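Long-range contact in sugar-binding transport ATP-binding protein (Pyrococcus horikoshii, PDB 1V43), which probably binds and hydrolyses ATP to power sugar uptake, serving as the nucleotide-binding subunit of an ABC transporter of the MalK type: residues R232-V236 against T367-I371. Sequence-based numbering, arbitrary orientation.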
# COMPACT_ATOMS: atom_id res chain seq x y z
N ARG A 232 -9.98 -16.15 10.66
CA ARG A 232 -10.58 -16.24 11.98
C ARG A 232 -9.97 -15.35 13.06
O ARG A 232 -9.41 -15.84 14.04
CB ARG A 232 -10.61 -17.71 12.43
CG ARG A 232 -11.62 -18.55 11.65
CD ARG A 232 -11.48 -20.05 11.89
NE ARG A 232 -10.34 -20.62 11.18
CZ ARG A 232 -10.29 -20.83 9.87
NH1 ARG A 232 -11.33 -20.53 9.09
NH2 ARG A 232 -9.19 -21.33 9.32
N PRO A 233 -10.05 -14.03 12.89
CA PRO A 233 -9.49 -13.13 13.90
C PRO A 233 -10.29 -13.35 15.19
O PRO A 233 -11.51 -13.39 15.15
CB PRO A 233 -9.75 -11.75 13.30
CG PRO A 233 -11.05 -11.95 12.57
CD PRO A 233 -10.81 -13.28 11.87
N ASN A 234 -9.62 -13.50 16.33
CA ASN A 234 -10.36 -13.73 17.56
C ASN A 234 -10.87 -12.45 18.22
O ASN A 234 -11.38 -12.49 19.34
CB ASN A 234 -9.52 -14.51 18.56
CG ASN A 234 -8.31 -13.75 19.01
OD1 ASN A 234 -8.31 -12.52 19.04
ND2 ASN A 234 -7.26 -14.48 19.37
N SER A 235 -10.76 -11.32 17.52
CA SER A 235 -11.22 -10.05 18.08
C SER A 235 -11.30 -8.94 17.03
O SER A 235 -10.79 -9.08 15.92
CB SER A 235 -10.29 -9.61 19.20
OG SER A 235 -8.97 -9.45 18.69
N VAL A 236 -11.95 -7.84 17.38
CA VAL A 236 -12.08 -6.71 16.46
C VAL A 236 -10.70 -6.17 16.08
O VAL A 236 -10.42 -5.95 14.90
CB VAL A 236 -12.91 -5.56 17.09
CG1 VAL A 236 -12.93 -4.36 16.15
CG2 VAL A 236 -14.34 -6.04 17.34
N THR A 367 -16.28 -6.71 25.10
CA THR A 367 -14.93 -7.29 25.10
C THR A 367 -14.29 -7.25 23.70
O THR A 367 -13.06 -7.28 23.57
CB THR A 367 -14.96 -8.76 25.59
OG1 THR A 367 -15.56 -9.59 24.59
CG2 THR A 367 -15.78 -8.88 26.88
N GLU A 368 -15.12 -7.16 22.66
CA GLU A 368 -14.69 -7.13 21.26
C GLU A 368 -14.11 -8.46 20.83
O GLU A 368 -13.38 -8.54 19.84
CB GLU A 368 -13.67 -6.00 21.01
CG GLU A 368 -14.28 -4.60 21.12
CD GLU A 368 -13.37 -3.49 20.60
OE1 GLU A 368 -12.13 -3.62 20.71
OE2 GLU A 368 -13.90 -2.47 20.11
N LYS A 369 -14.44 -9.51 21.57
CA LYS A 369 -13.96 -10.85 21.25
C LYS A 369 -14.95 -11.53 20.33
O LYS A 369 -16.16 -11.33 20.43
CB LYS A 369 -13.78 -11.68 22.53
CG LYS A 369 -12.72 -11.08 23.46
CD LYS A 369 -12.21 -12.06 24.49
CE LYS A 369 -11.11 -11.44 25.32
NZ LYS A 369 -10.44 -12.43 26.20
N ALA A 370 -14.41 -12.32 19.41
CA ALA A 370 -15.22 -13.01 18.44
C ALA A 370 -16.24 -13.97 19.04
O ALA A 370 -15.97 -14.68 20.02
CB ALA A 370 -14.32 -13.76 17.46
N ILE A 371 -17.42 -13.97 18.44
CA ILE A 371 -18.52 -14.84 18.82
C ILE A 371 -18.76 -15.59 17.51
O ILE A 371 -19.01 -16.79 17.49
CB ILE A 371 -19.79 -14.05 19.14
CG1 ILE A 371 -19.50 -12.97 20.18
CG2 ILE A 371 -20.86 -14.98 19.66
CD1 ILE A 371 -20.62 -11.98 20.35
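Ser235 and Lys369 face each other in a single antiparallel beta bridge, of the non-hydrogen-bonded kind, with their CA atoms 4.3 Å apart. It ties the loop between helices 226-231 and 236-241 to the C-terminal loop that follows strand 361-364 of the OB-fold region.

Two backbone hydrogen bonds flank the pair and establish its type. Ala370 N donates to Asn234 O at 3.0 Å, with an N-H...O angle of 175°. Val236 N reaches Glu368 O at 2.9 Å, with a more bent angle of 152°. Since Ser235 is the N-cap and Val236 opens helix 236-241, this acceptor takes up an N-H of the helix's first turn. The same oxygen lies 3.2 Å from Ser235 CA, a CA-H...O contact.

Van der Waals contact is modest, consistent with a surface position. Val236 CG2 meets Glu368 CB at 3.7 Å, the two side chains crossing at a slant; CG of Glu368, set beside its own backbone N (chi1 -69°), passes across the valine, near CG2. On the other flank a methyl rests against a backbone oxygen, Ala370 CB sitting 3.7 Å from Pro233 O. Val236 and Ala370 both also touch Phe363 of strand 361-364, which links the bridge to the sheet beneath.

Polar side chains add bonds within each loop and one beyond it. Ser235 OG donates to Asn234 OD1 over 3.2 Å within the first loop, while Asn234 ND2 reaches out to Leu221 O of strand 219-224. In the partner loop an ST turn places Glu368 at its middle: Thr367 OG1 accepts from Lys369 N at 3.2 Å.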